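Local coordinates for protein aminopeptidase N (Francisella tularensis subsp. tularensis, PDB 5DLL) that releases amino acids, preferably alanine, from the N-termini of peptides as a zinc-dependent M1-family metallopeptidase, and probably serves in the breakdown of intracellular peptides, at residues A[845-849]-A[861-865]; A[129-133]-A[270-276]; A[372-376]-A[483-487]; A[579-585]-A[635-639]. Residues are numbered along the deposited sequence.

Contact 1 of 4, residues A[845-849]-A[861-865]; sequences LEKIK and VSKSL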
loop_
_atom_site.group_PDB
_atom_site.type_symbol
_atom_site.label_atom_id
_atom_site.label_comp_id
_atom_site.label_asym_id
_atom_site.label_seq_id
_atom_site.Cartn_x
_atom_site.Cartn_y
_atom_site.Cartn_z
ATOM N N LEU A 845 -10.115 -20.189 20.079
ATOM C CA LEU A 845 -9.185 -20.848 19.160
ATOM C C LEU A 845 -9.255 -22.372 19.298
ATOM O O LEU A 845 -9.278 -23.086 18.300
ATOM C CB LEU A 845 -7.749 -20.364 19.388
ATOM C CG LEU A 845 -7.442 -18.935 18.930
ATOM C CD1 LEU A 845 -6.016 -18.557 19.305
ATOM C CD2 LEU A 845 -7.664 -18.773 17.432
ATOM N N GLU A 846 -9.296 -22.863 20.534
ATOM C CA GLU A 846 -9.401 -24.304 20.790
ATOM C C GLU A 846 -10.760 -24.870 20.356
ATOM O O GLU A 846 -10.854 -26.041 20.001
ATOM C CB GLU A 846 -9.115 -24.623 22.267
ATOM C CG GLU A 846 -7.627 -24.689 22.600
ATOM C CD GLU A 846 -7.326 -24.527 24.083
ATOM O OE1 GLU A 846 -8.249 -24.669 24.915
ATOM O OE2 GLU A 846 -6.154 -24.255 24.423
ATOM N N LYS A 847 -11.799 -24.039 20.386
ATOM C CA LYS A 847 -13.122 -24.430 19.901
ATOM C C LYS A 847 -13.113 -24.613 18.383
ATOM O O LYS A 847 -13.751 -25.524 17.855
ATOM C CB LYS A 847 -14.165 -23.385 20.310
ATOM C CG LYS A 847 -15.613 -23.844 20.223
ATOM C CD LYS A 847 -16.271 -23.390 18.934
ATOM C CE LYS A 847 -17.722 -23.841 18.860
ATOM N NZ LYS A 847 -18.567 -23.220 19.914
ATOM N N ILE A 848 -12.385 -23.748 17.687
ATOM C CA ILE A 848 -12.206 -23.862 16.237
ATOM C C ILE A 848 -11.416 -25.137 15.899
ATOM O O ILE A 848 -11.818 -25.919 15.038
ATOM C CB ILE A 848 -11.494 -22.604 15.666
ATOM C CG1 ILE A 848 -12.411 -21.375 15.771
ATOM C CG2 ILE A 848 -11.065 -22.812 14.216
ATOM C CD1 ILE A 848 -11.679 -20.046 15.760
ATOM N N LYS A 849 -10.296 -25.326 16.590
ATOM C CA LYS A 849 -9.431 -26.501 16.429
ATOM C C LYS A 849 -10.184 -27.826 16.657
ATOM O O LYS A 849 -9.966 -28.805 15.940
ATOM C CB LYS A 849 -8.246 -26.372 17.399
ATOM C CG LYS A 849 -7.335 -27.581 17.544
ATOM C CD LYS A 849 -6.256 -27.299 18.583
ATOM C CE LYS A 849 -5.686 -28.568 19.195
ATOM N NZ LYS A 849 -4.954 -29.387 18.193
ATOM N N VAL A 861 -4.593 -21.898 13.331
ATOM C CA VAL A 861 -5.098 -21.826 14.706
ATOM C C VAL A 861 -4.197 -22.596 15.672
ATOM O O VAL A 861 -3.881 -22.111 16.756
ATOM C CB VAL A 861 -6.551 -22.344 14.794
ATOM C CG1 VAL A 861 -6.949 -22.652 16.228
ATOM C CG2 VAL A 861 -7.504 -21.321 14.198
ATOM N N SER A 862 -3.787 -23.795 15.273
ATOM C CA SER A 862 -2.864 -24.591 16.077
ATOM C C SER A 862 -1.570 -23.826 16.333
ATOM O O SER A 862 -1.058 -23.821 17.453
ATOM C CB SER A 862 -2.558 -25.925 15.385
ATOM O OG SER A 862 -3.719 -26.738 15.305
ATOM N N LYS A 863 -1.065 -23.165 15.293
ATOM C CA LYS A 863 0.219 -22.465 15.351
ATOM C C LYS A 863 0.247 -21.313 16.369
ATOM O O LYS A 863 1.230 -21.158 17.095
ATOM C CB LYS A 863 0.614 -21.950 13.964
ATOM C CG LYS A 863 2.106 -21.719 13.807
ATOM C CD LYS A 863 2.417 -20.931 12.548
ATOM C CE LYS A 863 3.901 -20.628 12.452
ATOM N NZ LYS A 863 4.183 -19.655 11.364
ATOM N N SER A 864 -0.819 -20.514 16.426
ATOM C CA SER A 864 -0.893 -19.412 17.401
ATOM C C SER A 864 -1.190 -19.905 18.821
ATOM O O SER A 864 -0.845 -19.227 19.781
ATOM C CB SER A 864 -1.921 -18.350 16.991
ATOM O OG SER A 864 -3.200 -18.628 17.525
ATOM N N LEU A 865 -1.834 -21.064 18.956
ATOM C CA LEU A 865 -2.050 -21.665 20.277
ATOM C C LEU A 865 -0.752 -22.206 20.876
ATOM O O LEU A 865 -0.555 -22.138 22.091
ATOM C CB LEU A 865 -3.100 -22.783 20.219
ATOM C CG LEU A 865 -4.570 -22.346 20.182
ATOM C CD1 LEU A 865 -5.478 -23.529 19.862
ATOM C CD2 LEU A 865 -4.978 -21.686 21.496
#

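Contact 2 of 4, residues A[129-133]-A[270-276]; sequences STQCE and FNAGAME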
loop_
_atom_site.group_PDB
_atom_site.type_symbol
_atom_site.label_atom_id
_atom_site.label_comp_id
_atom_site.label_asym_id
_atom_site.label_seq_id
_atom_site.Cartn_x
_atom_site.Cartn_y
_atom_site.Cartn_z
ATOM N N SER A 129 -6.702 -13.080 -20.624
ATOM C CA SER A 129 -5.968 -12.147 -19.782
ATOM C C SER A 129 -4.775 -12.884 -19.198
ATOM O O SER A 129 -4.821 -14.098 -19.039
ATOM C CB SER A 129 -6.883 -11.615 -18.670
ATOM O OG SER A 129 -6.134 -11.119 -17.573
ATOM N N THR A 130 -3.715 -12.152 -18.876
ATOM C CA THR A 130 -2.497 -12.761 -18.350
ATOM C C THR A 130 -2.152 -12.246 -16.966
ATOM O O THR A 130 -2.795 -11.337 -16.438
ATOM C CB THR A 130 -1.284 -12.468 -19.254
ATOM O OG1 THR A 130 -1.025 -11.059 -19.249
ATOM C CG2 THR A 130 -1.535 -12.941 -20.673
ATOM N N GLN A 131 -1.124 -12.859 -16.395
ATOM C CA GLN A 131 -0.473 -12.379 -15.188
ATOM C C GLN A 131 0.870 -13.090 -15.129
ATOM O O GLN A 131 0.916 -14.316 -15.017
ATOM C CB GLN A 131 -1.308 -12.698 -13.948
ATOM C CG GLN A 131 -0.599 -12.459 -12.626
ATOM C CD GLN A 131 -0.144 -11.024 -12.457
ATOM O OE1 GLN A 131 -0.850 -10.087 -12.835
ATOM N NE2 GLN A 131 1.039 -10.844 -11.881
ATOM N N CYS A 132 1.957 -12.331 -15.225
ATOM C CA CYS A 132 3.279 -12.924 -15.367
ATOM C C CYS A 132 4.244 -12.663 -14.207
ATOM O O CYS A 132 5.272 -13.327 -14.120
ATOM C CB CYS A 132 3.892 -12.493 -16.698
ATOM S SG CYS A 132 2.940 -13.069 -18.129
ATOM N N GLU A 133 3.942 -11.723 -13.316
ATOM C CA GLU A 133 4.756 -11.570 -12.106
ATOM C C GLU A 133 4.279 -12.593 -11.081
ATOM O O GLU A 133 3.078 -12.692 -10.857
ATOM C CB GLU A 133 4.649 -10.159 -11.520
ATOM C CG GLU A 133 5.535 -9.935 -10.293
ATOM C CD GLU A 133 5.553 -8.496 -9.809
ATOM O OE1 GLU A 133 4.563 -7.772 -10.028
ATOM O OE2 GLU A 133 6.561 -8.086 -9.197
ATOM N N PHE A 270 -9.732 -9.445 -10.374
ATOM C CA PHE A 270 -8.332 -9.571 -10.793
ATOM C C PHE A 270 -7.434 -9.757 -9.571
ATOM O O PHE A 270 -7.300 -8.859 -8.741
ATOM C CB PHE A 270 -7.884 -8.355 -11.612
ATOM C CG PHE A 270 -6.453 -8.437 -12.090
ATOM C CD1 PHE A 270 -6.075 -9.378 -13.041
ATOM C CD2 PHE A 270 -5.484 -7.569 -11.592
ATOM C CE1 PHE A 270 -4.762 -9.456 -13.483
ATOM C CE2 PHE A 270 -4.171 -7.644 -12.030
ATOM C CZ PHE A 270 -3.810 -8.589 -12.973
ATOM N N ASN A 271 -6.814 -10.930 -9.491
ATOM C CA ASN A 271 -6.091 -11.382 -8.299
ATOM C C ASN A 271 -5.036 -10.402 -7.778
ATOM O O ASN A 271 -5.039 -10.057 -6.596
ATOM C CB ASN A 271 -5.432 -12.743 -8.575
ATOM C CG ASN A 271 -5.083 -13.493 -7.303
ATOM O OD1 ASN A 271 -3.911 -13.613 -6.942
ATOM N ND2 ASN A 271 -6.103 -14.002 -6.614
ATOM N N ALA A 272 -4.145 -9.948 -8.654
ATOM C CA ALA A 272 -3.042 -9.076 -8.233
ATOM C C ALA A 272 -3.513 -7.724 -7.683
ATOM O O ALA A 272 -2.768 -7.060 -6.960
ATOM C CB ALA A 272 -2.054 -8.869 -9.375
ATOM N N GLY A 273 -4.739 -7.321 -8.026
ATOM C CA GLY A 273 -5.301 -6.043 -7.585
ATOM C C GLY A 273 -4.956 -4.970 -8.594
ATOM O O GLY A 273 -5.839 -4.300 -9.139
ATOM N N ALA A 274 -3.657 -4.814 -8.839
ATOM C CA ALA A 274 -3.152 -3.955 -9.897
ATOM C C ALA A 274 -1.805 -4.487 -10.373
ATOM O O ALA A 274 -1.052 -5.059 -9.584
ATOM C CB ALA A 274 -3.014 -2.529 -9.390
ATOM N N MET A 275 -1.501 -4.314 -11.658
ATOM C CA MET A 275 -0.230 -4.800 -12.196
ATOM C C MET A 275 0.346 -3.838 -13.225
ATOM O O MET A 275 -0.375 -3.339 -14.084
ATOM C CB MET A 275 -0.391 -6.203 -12.800
ATOM C CG MET A 275 0.899 -6.800 -13.365
ATOM S SD MET A 275 2.197 -7.094 -12.137
ATOM C CE MET A 275 3.681 -6.852 -13.121
ATOM N N GLU A 276 1.660 -3.627 -13.148
ATOM C CA GLU A 276 2.329 -2.572 -13.906
ATOM C C GLU A 276 2.786 -2.988 -15.302
ATOM O O GLU A 276 3.816 -2.503 -15.782
ATOM C CB GLU A 276 3.545 -2.051 -13.122
ATOM C CG GLU A 276 4.749 -2.988 -13.078
ATOM C CD GLU A 276 4.953 -3.683 -11.748
ATOM O OE1 GLU A 276 3.982 -3.799 -10.962
ATOM O OE2 GLU A 276 6.105 -4.120 -11.507
#

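Contact 3 of 4, residues A[372-376]-A[483-487]; sequences MSHPI and PTADQ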
loop_
_atom_site.group_PDB
_atom_site.type_symbol
_atom_site.label_atom_id
_atom_site.label_comp_id
_atom_site.label_asym_id
_atom_site.label_seq_id
_atom_site.Cartn_x
_atom_site.Cartn_y
_atom_site.Cartn_z
ATOM N N MET A 372 8.917 -13.379 12.409
ATOM C CA MET A 372 8.974 -13.186 10.958
ATOM C C MET A 372 9.897 -12.037 10.544
ATOM O O MET A 372 9.997 -11.735 9.356
ATOM C CB MET A 372 7.568 -12.914 10.404
ATOM C CG MET A 372 6.531 -13.981 10.734
ATOM S SD MET A 372 6.878 -15.574 9.961
ATOM C CE MET A 372 6.481 -15.223 8.247
ATOM N N SER A 373 10.560 -11.398 11.509
ATOM C CA SER A 373 11.423 -10.245 11.243
ATOM C C SER A 373 12.448 -10.518 10.145
ATOM O O SER A 373 13.008 -11.610 10.067
ATOM C CB SER A 373 12.154 -9.826 12.518
ATOM O OG SER A 373 12.984 -10.874 12.991
ATOM N N HIS A 374 12.685 -9.516 9.302
ATOM C CA HIS A 374 13.658 -9.630 8.217
ATOM C C HIS A 374 14.152 -8.258 7.748
ATOM O O HIS A 374 13.536 -7.238 8.067
ATOM C CB HIS A 374 13.071 -10.427 7.035
ATOM C CG HIS A 374 11.804 -9.855 6.468
ATOM N ND1 HIS A 374 10.580 -10.004 7.084
ATOM C CD2 HIS A 374 11.568 -9.168 5.326
ATOM C CE1 HIS A 374 9.647 -9.416 6.355
ATOM N NE2 HIS A 374 10.221 -8.901 5.283
ATOM N N PRO A 375 15.281 -8.228 7.011
ATOM C CA PRO A 375 15.720 -6.969 6.407
ATOM C C PRO A 375 14.907 -6.667 5.152
ATOM O O PRO A 375 14.185 -7.538 4.660
ATOM C CB PRO A 375 17.196 -7.231 6.045
ATOM C CG PRO A 375 17.515 -8.622 6.505
ATOM C CD PRO A 375 16.208 -9.328 6.689
ATOM N N ILE A 376 15.025 -5.451 4.632
ATOM C CA ILE A 376 14.307 -5.083 3.405
ATOM C C ILE A 376 14.877 -5.817 2.179
ATOM O O ILE A 376 14.164 -6.028 1.186
ATOM C CB ILE A 376 14.256 -3.549 3.190
ATOM C CG1 ILE A 376 15.652 -2.966 2.932
ATOM C CG2 ILE A 376 13.595 -2.880 4.389
ATOM C CD1 ILE A 376 15.639 -1.516 2.491
ATOM N N PRO A 483 18.979 -7.715 19.209
ATOM C CA PRO A 483 18.995 -8.920 18.379
ATOM C C PRO A 483 17.593 -9.399 17.996
ATOM O O PRO A 483 16.652 -9.233 18.771
ATOM C CB PRO A 483 19.687 -9.960 19.273
ATOM C CG PRO A 483 19.585 -9.427 20.655
ATOM C CD PRO A 483 19.654 -7.942 20.501
ATOM N N THR A 484 17.473 -9.981 16.802
ATOM C CA THR A 484 16.211 -10.540 16.305
ATOM C C THR A 484 16.361 -12.037 16.027
ATOM O O THR A 484 17.455 -12.597 16.137
ATOM C CB THR A 484 15.754 -9.836 15.009
ATOM O OG1 THR A 484 16.839 -9.791 14.076
ATOM C CG2 THR A 484 15.286 -8.426 15.302
ATOM N N ALA A 485 15.251 -12.679 15.670
ATOM C CA ALA A 485 15.251 -14.102 15.343
ATOM C C ALA A 485 16.148 -14.419 14.137
ATOM O O ALA A 485 16.885 -15.411 14.149
ATOM C CB ALA A 485 13.828 -14.579 15.087
ATOM N N ASP A 486 16.088 -13.569 13.110
ATOM C CA ASP A 486 16.853 -13.782 11.871
ATOM C C ASP A 486 18.357 -13.502 12.019
ATOM O O ASP A 486 19.180 -14.153 11.368
ATOM C CB ASP A 486 16.261 -12.967 10.710
ATOM C CG ASP A 486 16.189 -11.477 11.007
ATOM O OD1 ASP A 486 15.636 -11.097 12.063
ATOM O OD2 ASP A 486 16.671 -10.686 10.173
ATOM N N GLN A 487 18.710 -12.536 12.865
ATOM C CA GLN A 487 20.114 -12.265 13.182
ATOM C C GLN A 487 20.262 -11.483 14.486
ATOM O O GLN A 487 19.447 -10.611 14.793
ATOM C CB GLN A 487 20.795 -11.504 12.041
ATOM C CG GLN A 487 20.023 -10.295 11.540
ATOM C CD GLN A 487 20.906 -9.259 10.869
ATOM O OE1 GLN A 487 20.613 -8.066 10.907
ATOM N NE2 GLN A 487 21.994 -9.708 10.257
#

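Contact 4 of 4, residues A[579-585]-A[635-639]; sequences IILNNAD and SRKNV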
loop_
_atom_site.group_PDB
_atom_site.type_symbol
_atom_site.label_atom_id
_atom_site.label_comp_id
_atom_site.label_asym_id
_atom_site.label_seq_id
_atom_site.Cartn_x
_atom_site.Cartn_y
_atom_site.Cartn_z
ATOM N N ILE A 579 -2.067 11.206 28.975
ATOM C CA ILE A 579 -3.216 11.588 29.800
ATOM C C ILE A 579 -4.136 10.391 30.043
ATOM O O ILE A 579 -4.614 10.181 31.159
ATOM C CB ILE A 579 -4.025 12.736 29.139
ATOM C CG1 ILE A 579 -3.239 14.057 29.192
ATOM C CG2 ILE A 579 -5.400 12.903 29.785
ATOM C CD1 ILE A 579 -3.200 14.724 30.554
ATOM N N ILE A 580 -4.369 9.610 28.991
ATOM C CA ILE A 580 -5.302 8.484 29.041
ATOM C C ILE A 580 -4.785 7.388 29.979
ATOM O O ILE A 580 -5.536 6.875 30.817
ATOM C CB ILE A 580 -5.532 7.878 27.636
ATOM C CG1 ILE A 580 -6.062 8.946 26.657
ATOM C CG2 ILE A 580 -6.460 6.664 27.709
ATOM C CD1 ILE A 580 -7.561 8.994 26.476
ATOM N N LEU A 581 -3.505 7.045 29.838
ATOM C CA LEU A 581 -2.891 5.962 30.619
ATOM C C LEU A 581 -2.825 6.278 32.114
ATOM O O LEU A 581 -2.930 5.379 32.945
ATOM C CB LEU A 581 -1.487 5.636 30.093
ATOM C CG LEU A 581 -1.379 5.175 28.635
ATOM C CD1 LEU A 581 0.078 4.918 28.281
ATOM C CD2 LEU A 581 -2.226 3.938 28.370
ATOM N N ASN A 582 -2.669 7.557 32.449
ATOM C CA ASN A 582 -2.701 7.995 33.844
ATOM C C ASN A 582 -4.123 8.144 34.395
ATOM O O ASN A 582 -4.291 8.534 35.552
ATOM C CB ASN A 582 -1.952 9.327 34.005
ATOM C CG ASN A 582 -0.514 9.264 33.510
ATOM O OD1 ASN A 582 -0.005 10.226 32.934
ATOM N ND2 ASN A 582 0.146 8.130 33.726
ATOM N N ASN A 583 -5.139 7.830 33.584
ATOM C CA ASN A 583 -6.543 8.049 33.952
ATOM C C ASN A 583 -6.759 9.491 34.424
ATOM O O ASN A 583 -7.565 9.757 35.319
ATOM C CB ASN A 583 -6.994 7.045 35.026
ATOM C CG ASN A 583 -7.004 5.608 34.525
ATOM O OD1 ASN A 583 -6.226 4.772 34.983
ATOM N ND2 ASN A 583 -7.891 5.315 33.585
ATOM N N ALA A 584 -6.035 10.416 33.797
ATOM C CA ALA A 584 -5.941 11.789 34.277
ATOM C C ALA A 584 -7.060 12.661 33.726
ATOM O O ALA A 584 -7.590 12.400 32.641
ATOM C CB ALA A 584 -4.589 12.379 33.901
ATOM N N ASP A 585 -7.411 13.698 34.485
ATOM C CA ASP A 585 -8.332 14.730 34.017
ATOM C C ASP A 585 -7.606 15.639 33.036
ATOM O O ASP A 585 -6.380 15.582 32.902
ATOM C CB ASP A 585 -8.887 15.553 35.189
ATOM C CG ASP A 585 -9.909 14.788 36.018
ATOM O OD1 ASP A 585 -10.623 13.927 35.458
ATOM O OD2 ASP A 585 -10.010 15.066 37.234
ATOM N N SER A 635 -11.251 5.685 30.090
ATOM C CA SER A 635 -10.398 6.862 30.183
ATOM C C SER A 635 -10.490 7.735 28.930
ATOM O O SER A 635 -10.465 8.959 29.028
ATOM C CB SER A 635 -8.951 6.430 30.415
ATOM O OG SER A 635 -8.096 7.548 30.540
ATOM N N ARG A 636 -10.588 7.105 27.759
ATOM C CA ARG A 636 -10.734 7.827 26.489
ATOM C C ARG A 636 -12.115 8.446 26.350
ATOM O O ARG A 636 -12.255 9.551 25.832
ATOM C CB ARG A 636 -10.460 6.906 25.292
ATOM C CG ARG A 636 -10.403 7.635 23.955
ATOM C CD ARG A 636 -10.152 6.690 22.795
ATOM N NE ARG A 636 -10.055 7.392 21.512
ATOM C CZ ARG A 636 -11.089 7.816 20.784
ATOM N NH1 ARG A 636 -12.343 7.638 21.196
ATOM N NH2 ARG A 636 -10.868 8.433 19.626
ATOM N N LYS A 637 -13.136 7.728 26.799
ATOM C CA LYS A 637 -14.493 8.256 26.790
ATOM C C LYS A 637 -14.552 9.505 27.669
ATOM O O LYS A 637 -15.236 10.471 27.333
ATOM C CB LYS A 637 -15.477 7.193 27.283
ATOM C CG LYS A 637 -16.942 7.512 27.042
ATOM C CD LYS A 637 -17.812 6.305 27.373
ATOM C CE LYS A 637 -19.292 6.658 27.385
ATOM N NZ LYS A 637 -19.756 7.207 26.080
ATOM N N ASN A 638 -13.807 9.481 28.774
ATOM C CA ASN A 638 -13.770 10.588 29.727
ATOM C C ASN A 638 -13.183 11.862 29.140
ATOM O O ASN A 638 -13.802 12.920 29.234
ATOM C CB ASN A 638 -12.986 10.196 30.981
ATOM C CG ASN A 638 -13.079 11.240 32.074
ATOM O OD1 ASN A 638 -14.148 11.793 32.333
ATOM N ND2 ASN A 638 -11.957 11.514 32.727
ATOM N N VAL A 639 -12.000 11.770 28.537
ATOM C CA VAL A 639 -11.360 12.960 27.962
ATOM C C VAL A 639 -12.099 13.478 26.727
ATOM O O VAL A 639 -12.210 14.692 26.537
ATOM C CB VAL A 639 -9.865 12.752 27.626
ATOM C CG1 VAL A 639 -9.113 12.238 28.846
ATOM C CG2 VAL A 639 -9.678 11.823 26.436
#

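Contact 1 of 4, residues A[845-849]-A[861-865]
Leu845, Val861 and Leu865 show how two successive helices can be joined mainly by aliphatic side chains. Leu845 points at the neighbouring helix and meets both of the others: its CB lies 3.7 Å from Leu865 CD2 and 4.0 Å from Val861 CG1, while its CD1 reaches Ser864 OG at 3.3 Å. Val861 is pressed so close that its CG1 comes within 3.1 Å of Leu845 O, and on its other branch CG2 rests 3.9 Å from Ile848 CG2. Leu865, one turn further on, is also flanked by the aliphatic parts of Glu846 and Lys849, with Glu846 CG 3.7 Å and Lys849 CD 4.1 Å from Leu865 CD1. Beyond the pair, Leu827 and Trp830 continue the apolar packing around Leu845. The local axes approach to 9.7 Å and cross at -143°. The chain's last two helices thus form a roughly antiparallel helical hairpin, consistent with the ARM-like repeats of the C-terminal M1 domain.

Contact 2 of 4, residues A[129-133]-A[270-276]
Ser129 and Thr130 belong to strand 128-131, which pairs with strand 122-123. Thr130 turns its side chain away, its OG1 bonded to Leu201 N, yet its carbonyl meets the 270-276 loop: Thr130 O lies 4.0 Å from Phe270 CE1, near the plane of the ring at its edge. Gln131 makes the central contact. Gln131 OE1 sits 3.3 Å from Phe270 CZ, 3.8 Å from Met275 CG and 3.9 Å from Ala272 CB, while Gln131 NE2 donates to Glu133 O (2.9 Å) and so fixes the amide against its own backbone. The surface that it meets is shaped by a type I turn from Phe270 to Gly273, at whose end Gly273 adopts backbone angles that would drive a side chain into the preceding carbonyl. Gly273 also opens the GAMEN signature of M1 aminopeptidases, running on through Ala274, Met275 and Glu276, whose side chain comes about 4 Å from the zinc ion at its nearest atom. In M1 relatives a pair of glutamates placed like Glu133 and Glu276 binds the free amine of the substrate, a role probable here too. Past Cys132, Glu133 extends toward this motif: its OE1 is 3.2 Å from Met275 SD and 4.1 Å from Glu276 OE1. The two like charges lie close together, with Lys331 nearby, salt-bridged to Glu276 and in a long, weak ion pair with Glu133.

Contact 3 of 4, residues A[372-376]-A[483-487]
Thr484 begins the part of the 483-487 loop that meets the catalytic domain. Thr484 N donates to Gln487 O at 2.9 Å, drawing the loop into a tight bend, and Thr484 CB lies 3.6 Å from Ser373 OG. At Ala485, the crest of the bend, the contact is looser: Ala485 N is 3.9 Å from that same hydroxyl, Ser373 OG. Asp486 is the anchor. Ser373, the most deeply covered residue of the opposite loop, points its side chain across the gap and donates from OG to Asp486 OD1 in a 2.8 Å hydrogen bond; Ser455 OG adds a weak one to the same oxygen. The other carboxylate oxygen, Asp486 OD2, rests against carbon, 3.7 Å from His374 CA and 3.8 Å from Pro375 CD. The CA-to-CB bond of His374 points away, and its ring bonds within its own part of the chain: His374 ND1 donates to Met372 O at 2.9 Å, and NE2 is hydrogen-bonded to Thr389. Gln487 closes the bend, its OE1 tied to Lys490 and to Ser455 N. The contact therefore joins two irregular loops, one following helix 349-369 of the catalytic domain, the other between strands 472-480 and 495-502 of the Ig-like domain. Only 180 Å² is buried, with little apolar packing, so the contact is small and polar, with one serine-to-carboxylate hydrogen bond as its specific link.

Contact 4 of 4, residues A[579-585]-A[635-639]
Ile580 lays its side chain across the backbone and side chains of helix 629-646, with CD1 3.4 Å from Arg636 CA and 3.5 Å from Val639 CG2. One residue earlier, Ile579 CG2 touches the other branch of the same valine at 3.9 Å from Val639 CG1, so each methyl of Val639 has an isoleucine as a close neighbour. Next to this apolar patch lies a polar bond: Ser635 OG donates to Ile580 O at 2.7 Å. Near the end of helix 565-581 that carbonyl accepts twice. Asn583 adopts a positive phi and closes a Schellman motif, in which Ala584 N bonds to Ile579 O and Asn583 N to Ile580 O, both at 3.0 Å. Ile580 O therefore serves both the cap of its own helix and the serine of helix 629-646. The chain that leaves the cap follows the partner helix more loosely: Asn583 ND2 is 3.5 Å from Ser635 CB, and Asp585 OD1 remains 3.9 Å from Asn638 ND2. Arg636 offers its backbone and CB to Ile580, but its guanidinium turns elsewhere, bonding the carbonyls of Ile614 and Pro615. Ile620 of the intervening helix 617-621 packs on Ile580 as well. Here a Schellman-capped helix C-terminus is hydrogen-bonded to a helix later in sequence, packing consistent with the ARM-like helical repeats of the C-terminal M1 domain.

How the contacts relate
Along the chain the order is contact 2, contact 3, contact 4, contact 1, each closing before the next opens. The first two join domains: contact 2 brings the N-terminal domain to the catalytic domain near the zinc, and contact 3 ties the catalytic to the Ig-like domain, their centres about 30 Å apart. Contacts 4 and 1 lie inside the C-terminal helical domain, toward its beginning and at its very end, with centres about 35 Å apart. Contacts 2 and 4 fall on opposite sides of the chain's centre, with centres about 47 Å apart. Contacts 1 and 3 come within about 5 Å at their nearest atoms without touching, so the last helices return near the catalytic and Ig-like junction.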